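Local atomic coordinates of prolyl oligopeptidase (Novosphingobium capsulatum, PDB entry 1YR2), a protein that probably hydrolyses oligopeptides on the carboxyl side of proline and, far less readily, of alanine, as a serine peptidase of the S9A family. Residues K341-V346 against T357-S362; N374-S379 against F391-K396. All blocks are in the same frame, centred on the assembly; numbering follows the deposited sequence.

Contact 1: K341-V346 against T357-S362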
ATOM      1  N   LYS A 341       7.027 -18.038  -5.632  1.00 11.20           N
ATOM      2  CA  LYS A 341       7.788 -18.397  -4.417  1.00 11.88           C
ATOM      3  C   LYS A 341       7.293 -19.696  -3.787  1.00 10.95           C
ATOM      4  O   LYS A 341       6.204 -20.151  -4.089  1.00 11.24           O
ATOM      5  CB  LYS A 341       7.871 -17.292  -3.354  1.00 13.18           C
ATOM      6  CG  LYS A 341       8.142 -15.826  -3.790  1.00 19.12           C
ATOM      7  CD  LYS A 341       9.392 -15.560  -4.592  1.00 22.90           C
ATOM      8  CE  LYS A 341       9.243 -14.221  -5.403  1.00 26.61           C
ATOM      9  NZ  LYS A 341       8.926 -13.001  -4.577  1.00 31.72           N
ATOM     10  N   LYS A 342       8.156 -20.274  -2.962  1.00 10.82           N
ATOM     11  CA  LYS A 342       7.951 -21.542  -2.282  1.00  9.69           C
ATOM     12  C   LYS A 342       8.689 -21.511  -0.935  1.00  9.96           C
ATOM     13  O   LYS A 342       9.469 -20.623  -0.648  1.00 10.40           O
ATOM     14  CB  LYS A 342       8.449 -22.695  -3.181  1.00 10.20           C
ATOM     15  CG  LYS A 342       9.916 -22.707  -3.420  1.00 12.00           C
ATOM     16  CD  LYS A 342      10.344 -23.694  -4.514  1.00 14.50           C
ATOM     17  CE  LYS A 342      11.865 -23.746  -4.640  1.00 17.50           C
ATOM     18  NZ  LYS A 342      12.307 -24.576  -5.764  1.00 15.87           N
ATOM     19  N   ILE A 343       8.393 -22.450  -0.072  1.00  9.05           N
ATOM     20  CA  ILE A 343       9.068 -22.568   1.210  1.00  8.88           C
ATOM     21  C   ILE A 343      10.018 -23.759   1.210  1.00 10.24           C
ATOM     22  O   ILE A 343       9.595 -24.890   0.997  1.00  9.93           O
ATOM     23  CB  ILE A 343       8.029 -22.722   2.317  1.00  9.25           C
ATOM     24  CG1 ILE A 343       7.092 -21.489   2.295  1.00  9.76           C
ATOM     25  CG2 ILE A 343       8.743 -22.759   3.683  1.00 11.04           C
ATOM     26  CD1 ILE A 343       5.985 -21.575   3.262  1.00 11.91           C
ATOM     27  N   VAL A 344      11.273 -23.470   1.484  1.00 10.31           N
ATOM     28  CA  VAL A 344      12.346 -24.454   1.528  1.00 10.80           C
ATOM     29  C   VAL A 344      12.905 -24.585   2.953  1.00 10.70           C
ATOM     30  O   VAL A 344      13.246 -23.595   3.618  1.00 11.78           O
ATOM     31  CB  VAL A 344      13.478 -24.099   0.547  1.00 11.51           C
ATOM     32  CG1 VAL A 344      14.606 -25.104   0.626  1.00 11.06           C
ATOM     33  CG2 VAL A 344      12.968 -24.079  -0.870  1.00 11.99           C
ATOM     34  N   ARG A 345      13.008 -25.829   3.378  1.00 10.60           N
ATOM     35  CA  ARG A 345      13.656 -26.186   4.651  1.00 10.69           C
ATOM     36  C   ARG A 345      15.050 -26.666   4.391  1.00 11.46           C
ATOM     37  O   ARG A 345      15.255 -27.564   3.589  1.00  8.88           O
ATOM     38  CB  ARG A 345      12.879 -27.250   5.346  1.00  9.88           C
ATOM     39  CG  ARG A 345      13.405 -27.600   6.740  1.00 11.64           C
ATOM     40  CD  ARG A 345      12.656 -28.713   7.432  1.00 11.70           C
ATOM     41  NE  ARG A 345      12.872 -29.954   6.686  1.00 13.20           N
ATOM     42  CZ  ARG A 345      12.133 -31.034   6.730  1.00 15.36           C
ATOM     43  NH1 ARG A 345      11.101 -31.170   7.547  1.00 15.56           N
ATOM     44  NH2 ARG A 345      12.478 -32.028   5.944  1.00 13.76           N
ATOM     45  N   VAL A 346      16.031 -26.043   5.009  1.00 11.17           N
ATOM     46  CA  VAL A 346      17.411 -26.523   4.884  1.00 11.03           C
ATOM     47  C   VAL A 346      17.834 -27.174   6.198  1.00 12.37           C
ATOM     48  O   VAL A 346      17.763 -26.555   7.255  1.00 12.73           O
ATOM     49  CB  VAL A 346      18.304 -25.358   4.596  1.00 11.16           C
ATOM     50  CG1 VAL A 346      19.747 -25.798   4.428  1.00 13.57           C
ATOM     51  CG2 VAL A 346      17.817 -24.696   3.368  1.00 10.64           C
ATOM     52  N   THR A 357      11.806 -28.810  -0.333  1.00 12.34           N
ATOM     53  CA  THR A 357      10.725 -27.866  -0.548  1.00 13.63           C
ATOM     54  C   THR A 357       9.544 -28.371   0.245  1.00 13.32           C
ATOM     55  O   THR A 357       9.028 -29.376  -0.068  1.00 14.79           O
ATOM     56  CB  THR A 357      10.398 -27.802  -2.024  1.00 14.12           C
ATOM     57  OG1 THR A 357      11.530 -27.228  -2.692  1.00 14.95           O
ATOM     58  CG2 THR A 357       9.210 -26.878  -2.299  1.00 14.34           C
ATOM     59  N   VAL A 358       9.189 -27.720   1.347  1.00 12.08           N
ATOM     60  CA  VAL A 358       8.131 -28.256   2.200  1.00 12.14           C
ATOM     61  C   VAL A 358       6.758 -27.718   1.821  1.00 11.67           C
ATOM     62  O   VAL A 358       5.722 -28.349   2.088  1.00 12.86           O
ATOM     63  CB  VAL A 358       8.429 -28.032   3.700  1.00 12.70           C
ATOM     64  CG1 VAL A 358       9.572 -28.958   4.177  1.00 15.47           C
ATOM     65  CG2 VAL A 358       8.767 -26.553   4.005  1.00 12.05           C
ATOM     66  N   VAL A 359       6.743 -26.558   1.181  1.00 11.36           N
ATOM     67  CA  VAL A 359       5.508 -26.007   0.603  1.00 11.31           C
ATOM     68  C   VAL A 359       5.873 -25.562  -0.796  1.00 11.41           C
ATOM     69  O   VAL A 359       6.618 -24.574  -0.951  1.00 10.99           O
ATOM     70  CB  VAL A 359       4.947 -24.795   1.388  1.00 10.97           C
ATOM     71  CG1 VAL A 359       3.607 -24.335   0.790  1.00 10.68           C
ATOM     72  CG2 VAL A 359       4.733 -25.145   2.846  1.00 11.46           C
ATOM     73  N   PRO A 360       5.358 -26.259  -1.806  1.00 11.69           N
ATOM     74  CA  PRO A 360       5.733 -25.963  -3.174  1.00 12.83           C
ATOM     75  C   PRO A 360       5.041 -24.706  -3.650  1.00 12.92           C
ATOM     76  O   PRO A 360       4.098 -24.239  -3.000  1.00 12.85           O
ATOM     77  CB  PRO A 360       5.255 -27.186  -3.942  1.00 14.11           C
ATOM     78  CG  PRO A 360       4.086 -27.711  -3.137  1.00 15.99           C
ATOM     79  CD  PRO A 360       4.362 -27.349  -1.730  1.00 13.10           C
ATOM     80  N   GLU A 361       5.562 -24.167  -4.743  1.00 12.73           N
ATOM     81  CA  GLU A 361       4.961 -23.037  -5.403  1.00 14.82           C
ATOM     82  C   GLU A 361       3.495 -23.314  -5.637  1.00 14.61           C
ATOM     83  O   GLU A 361       3.117 -24.390  -6.091  1.00 13.82           O
ATOM     84  CB  GLU A 361       5.697 -22.726  -6.728  1.00 15.40           C
ATOM     85  CG  GLU A 361       5.322 -21.405  -7.347  1.00 17.02           C
ATOM     86  CD  GLU A 361       5.953 -21.220  -8.719  1.00 20.13           C
ATOM     87  OE1 GLU A 361       6.408 -22.217  -9.329  1.00 21.94           O
ATOM     88  OE2 GLU A 361       5.990 -20.072  -9.173  1.00 20.05           O
ATOM     89  N   SER A 362       2.638 -22.360  -5.284  1.00 14.72           N
ATOM     90  CA  SER A 362       1.217 -22.496  -5.642  1.00 14.94           C
ATOM     91  C   SER A 362       0.807 -21.587  -6.817  1.00 14.55           C
ATOM     92  O   SER A 362       1.654 -20.948  -7.438  1.00 14.74           O
ATOM     93  CB  SER A 362       0.325 -22.346  -4.420  1.00 16.63           C
ATOM     94  OG  SER A 362      -0.169 -21.058  -4.240  1.00 16.23           O
TER
HETATM   95  O   HOH W   1       3.477 -19.694  -4.187  1.00 16.89           O
HETATM   96  O   HOH W   2       3.933 -21.584  -1.866  1.00 19.96           O
HETATM   97  O   HOH W   3      11.589 -27.067  -5.267  1.00 30.93           O

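Contact 2: N374-S379 against F391-K396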
ATOM      1  N   ASN A 374       4.313 -24.081  16.589  1.00 19.70           N
ATOM      2  CA  ASN A 374       5.028 -25.164  15.886  1.00 21.56           C
ATOM      3  C   ASN A 374       4.704 -25.165  14.411  1.00 19.72           C
ATOM      4  O   ASN A 374       4.804 -26.192  13.786  1.00 20.05           O
ATOM      5  CB  ASN A 374       4.688 -26.550  16.455  1.00 23.41           C
ATOM      6  CG  ASN A 374       5.154 -26.711  17.880  1.00 29.54           C
ATOM      7  OD1 ASN A 374       6.245 -26.210  18.260  1.00 39.45           O
ATOM      8  ND2 ASN A 374       4.323 -27.340  18.704  1.00 33.95           N
ATOM      9  N   ARG A 375       4.404 -23.986  13.860  1.00 17.94           N
ATOM     10  CA  ARG A 375       3.837 -23.876  12.532  1.00 15.98           C
ATOM     11  C   ARG A 375       4.412 -22.764  11.681  1.00 14.80           C
ATOM     12  O   ARG A 375       4.928 -21.717  12.168  1.00 13.97           O
ATOM     13  CB  ARG A 375       2.338 -23.680  12.662  1.00 16.84           C
ATOM     14  CG  ARG A 375       1.586 -24.913  13.025  1.00 18.62           C
ATOM     15  CD  ARG A 375       0.133 -24.646  13.279  1.00 20.63           C
ATOM     16  NE  ARG A 375      -0.660 -25.873  13.319  1.00 17.94           N
ATOM     17  CZ  ARG A 375      -1.995 -25.881  13.421  1.00 18.26           C
ATOM     18  NH1 ARG A 375      -2.696 -24.743  13.530  1.00 17.97           N
ATOM     19  NH2 ARG A 375      -2.645 -27.013  13.370  1.00 22.68           N
ATOM     20  N   LEU A 376       4.309 -22.981  10.376  1.00 12.30           N
ATOM     21  CA  LEU A 376       4.545 -21.956   9.378  1.00 12.57           C
ATOM     22  C   LEU A 376       3.242 -21.261   9.065  1.00 11.78           C
ATOM     23  O   LEU A 376       2.225 -21.913   8.915  1.00 10.07           O
ATOM     24  CB  LEU A 376       5.048 -22.565   8.067  1.00 13.16           C
ATOM     25  CG  LEU A 376       6.433 -23.178   8.043  1.00 15.54           C
ATOM     26  CD1 LEU A 376       6.533 -24.207   6.932  1.00 17.12           C
ATOM     27  CD2 LEU A 376       7.463 -22.031   7.830  1.00 16.16           C
ATOM     28  N   PHE A 377       3.287 -19.950   8.973  1.00 10.68           N
ATOM     29  CA  PHE A 377       2.138 -19.137   8.527  1.00 10.78           C
ATOM     30  C   PHE A 377       2.534 -18.386   7.260  1.00 11.08           C
ATOM     31  O   PHE A 377       3.406 -17.486   7.280  1.00 13.15           O
ATOM     32  CB  PHE A 377       1.672 -18.205   9.653  1.00 10.61           C
ATOM     33  CG  PHE A 377       1.118 -18.950  10.813  1.00 10.96           C
ATOM     34  CD1 PHE A 377      -0.205 -19.414  10.790  1.00 10.69           C
ATOM     35  CD2 PHE A 377       1.961 -19.355  11.826  1.00  9.75           C
ATOM     36  CE1 PHE A 377      -0.712 -20.169  11.833  1.00 14.80           C
ATOM     37  CE2 PHE A 377       1.499 -20.112  12.861  1.00 10.82           C
ATOM     38  CZ  PHE A 377       0.149 -20.544  12.880  1.00 12.76           C
ATOM     39  N   ALA A 378       1.841 -18.682   6.173  1.00 10.04           N
ATOM     40  CA  ALA A 378       2.227 -18.237   4.819  1.00 10.46           C
ATOM     41  C   ALA A 378       1.144 -17.302   4.298  1.00 11.02           C
ATOM     42  O   ALA A 378       0.002 -17.718   4.184  1.00 10.85           O
ATOM     43  CB  ALA A 378       2.368 -19.429   3.899  1.00  9.47           C
ATOM     44  N   SER A 379       1.500 -16.028   4.065  1.00 10.05           N
ATOM     45  CA  SER A 379       0.581 -15.042   3.559  1.00 11.14           C
ATOM     46  C   SER A 379       0.611 -14.953   2.024  1.00 10.59           C
ATOM     47  O   SER A 379       1.602 -14.518   1.421  1.00 11.54           O
ATOM     48  CB  SER A 379       0.895 -13.670   4.180  1.00 12.14           C
ATOM     49  OG  SER A 379       0.639 -13.752   5.554  1.00 14.69           O
ATOM     50  N   PHE A 391       0.876 -24.333   8.162  1.00 11.01           N
ATOM     51  CA  PHE A 391       1.505 -25.639   7.855  1.00 10.89           C
ATOM     52  C   PHE A 391       2.327 -26.078   9.059  1.00 11.73           C
ATOM     53  O   PHE A 391       2.872 -25.231   9.774  1.00 12.94           O
ATOM     54  CB  PHE A 391       2.460 -25.543   6.667  1.00 10.03           C
ATOM     55  CG  PHE A 391       1.836 -25.068   5.410  1.00  9.70           C
ATOM     56  CD1 PHE A 391       1.751 -23.687   5.149  1.00 10.14           C
ATOM     57  CD2 PHE A 391       1.276 -25.955   4.490  1.00  8.31           C
ATOM     58  CE1 PHE A 391       1.192 -23.210   4.005  1.00 11.40           C
ATOM     59  CE2 PHE A 391       0.667 -25.448   3.311  1.00  9.53           C
ATOM     60  CZ  PHE A 391       0.655 -24.029   3.096  1.00 10.02           C
ATOM     61  N   ASP A 392       2.436 -27.385   9.303  1.00 13.03           N
ATOM     62  CA  ASP A 392       3.497 -27.909  10.159  1.00 13.75           C
ATOM     63  C   ASP A 392       4.849 -27.534   9.551  1.00 13.91           C
ATOM     64  O   ASP A 392       4.956 -27.286   8.382  1.00 12.26           O
ATOM     65  CB  ASP A 392       3.403 -29.460  10.288  1.00 15.62           C
ATOM     66  CG  ASP A 392       2.129 -29.928  10.988  1.00 20.45           C
ATOM     67  OD1 ASP A 392       1.508 -29.167  11.772  1.00 29.33           O
ATOM     68  OD2 ASP A 392       1.656 -31.051  10.807  1.00 29.16           O
ATOM     69  N   LEU A 393       5.896 -27.588  10.352  1.00 14.01           N
ATOM     70  CA  LEU A 393       7.224 -27.226   9.914  1.00 15.23           C
ATOM     71  C   LEU A 393       7.726 -28.102   8.785  1.00 13.54           C
ATOM     72  O   LEU A 393       8.549 -27.657   7.979  1.00 13.36           O
ATOM     73  CB  LEU A 393       8.204 -27.248  11.110  1.00 16.23           C
ATOM     74  CG  LEU A 393       7.962 -26.191  12.226  1.00 19.97           C
ATOM     75  CD1 LEU A 393       8.998 -26.246  13.368  1.00 19.38           C
ATOM     76  CD2 LEU A 393       7.895 -24.846  11.658  1.00 25.69           C
ATOM     77  N   ASP A 394       7.186 -29.295   8.658  1.00 14.34           N
ATOM     78  CA  ASP A 394       7.587 -30.210   7.578  1.00 14.43           C
ATOM     79  C   ASP A 394       6.722 -30.038   6.317  1.00 14.74           C
ATOM     80  O   ASP A 394       6.886 -30.765   5.322  1.00 15.62           O
ATOM     81  CB  ASP A 394       7.583 -31.647   8.104  1.00 16.07           C
ATOM     82  CG  ASP A 394       6.181 -32.224   8.271  1.00 18.61           C
ATOM     83  OD1 ASP A 394       5.182 -31.458   8.318  1.00 16.57           O
ATOM     84  OD2 ASP A 394       5.980 -33.452   8.375  1.00 25.07           O
ATOM     85  N   GLY A 395       5.777 -29.100   6.350  1.00 13.75           N
ATOM     86  CA  GLY A 395       4.949 -28.791   5.199  1.00 13.79           C
ATOM     87  C   GLY A 395       3.525 -29.316   5.250  1.00 13.30           C
ATOM     88  O   GLY A 395       2.728 -29.057   4.346  1.00 14.27           O
ATOM     89  N   LYS A 396       3.192 -30.114   6.253  1.00 13.14           N
ATOM     90  CA  LYS A 396       1.863 -30.702   6.256  1.00 13.98           C
ATOM     91  C   LYS A 396       0.796 -29.582   6.449  1.00 14.31           C
ATOM     92  O   LYS A 396       0.867 -28.833   7.407  1.00 12.73           O
ATOM     93  CB  LYS A 396       1.744 -31.688   7.383  1.00 14.62           C
ATOM     94  CG  LYS A 396       0.405 -32.432   7.412  1.00 16.73           C
ATOM     95  CD  LYS A 396       0.344 -33.404   8.644  1.00 21.09           C
ATOM     96  CE  LYS A 396      -0.930 -34.309   8.613  1.00 25.50           C
ATOM     97  NZ  LYS A 396      -1.990 -33.716   9.526  1.00 28.01           N
TER
HETATM   98  O   HOH W   4       5.393 -28.667  13.143  1.00 34.00           O

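Contact 1: K341-V346 against T357-S362
A classic beta bulge joins the last two strands of one four-stranded antiparallel sheet, a blade of the beta-propeller domain, where the outermost strand 354-357 turns a corner and leaves for the next sheet. Val358 and Val359 both face Ile343, so the register slips by one residue between the Ile343-Val359 and Val344-Thr357 pairs. Ile343 N gives a nearly straight bond to Val359 O (2.9 Å, 167° at the hydrogen), lying in the carbonyl plane. Ile343 O takes two donors: Val358 N at 2.9 Å, bent to 137°, and Val359 N through a weak, long but straight bond. The bulge thus spends one acceptor on two consecutive amides.

Ile343 and Val359 run alongside each other on one face. Ile343 CG1 sits beside its own backbone N (chi1 -59°), which carries CD1 to within 3.8 Å of Val359 CG2. At about a right angle to Ile343, Val358 brings CG2, wedged between its own N and carbonyl carbon, against Ile343 CG2, while its CG1 rests over one face of the Arg345 guanidinium, above the centre. That guanidinium also has a weak, long ion pair with Asp356. On the face carrying Val344 and Thr357, the extended Lys342 chain crosses Thr357 at about a right angle; Lys342 NZ also bonds to Asp336 O.

Toward Lys341 direct pairing gives way to waters that bridge to Lys341 O. One molecule lies 2.8 Å from Lys341 O and accepts from Ser362 N, next to a Glu361 CA-H...O contact with the same carbonyl. Another, at the tip of the Lys342 side chain, accepts from Lys342 NZ and lies 2.6 Å from both that atom and Thr357 OG1.

Contact 2: N374-S379 against F391-K396
At the open end of a beta hairpin, strands 375-382 and 385-392 are held by two reciprocal backbone bonds. Leu376 N donates to Phe391 O at 2.7 Å, and Phe391 N returns a bond to Leu376 O at 2.9 Å; both are bent to 153° and lie in the plane of the accepting carbonyl, making this an antiparallel hydrogen-bonded pair. Beyond it the chain enters a type I turn from Asp392 to Gly395, closed by Gly395 N on Asp392 O, while Asp392 N bonds to Lys396 O. Overlapping the end of the turn, Asp394 OD1 accepts from Lys396 N in an Asx turn, the donor standing above the carboxylate plane.

A water bridges the segments where direct pairing stops, donating to Asn374 O (2.6 Å) and accepting from Leu393 N. Leu393 CG, anti to its carbonyl carbon, also presses on Asn374 O at 3.5 Å, and CD2 reaches Leu376 CG at 4.2 Å. An alanine at Leu393 would probably loosen the packing on Asn374 and Leu376, since CG and both methyls would be gone. Arg375 NE lies 4.2 Å from Asp392 OD1, too far for a salt bridge, though the opposite charges probably attract; its NH1 has a weak bond to Pro439 O.

Leu376 and Phe391 share one sheet face, where Ala378 CB meets the edge of the Phe391 ring at CE1. Leu376 also packs on Val369 and Ile371 of strand 365-372, and Leu393 O accepts from Trp331 NE1, reaching strand 329-334 of the preceding sheet.

From the N terminus, strand 342-347 comes first and the chain returns as strand 354-357, so contact 1 closes a short hairpin at the outer edge of its four-stranded sheet. The chain then crosses to strand 365-372, the first strand of the next sheet, and contact 2 closes the hairpin 375-392 there. The two loops are in series, neither nesting nor crossing, with centres about 10 Å apart. They nevertheless touch, joining adjacent propeller blades: Val359 CG1 packs on Phe391 CZ at 3.8 Å, Val358 leans on Asp394 O and Gly395 CA, and Arg345 NH1 lies against Asp394 CB. Strand 365-372 adds to this seam, meeting side chains from both contacts.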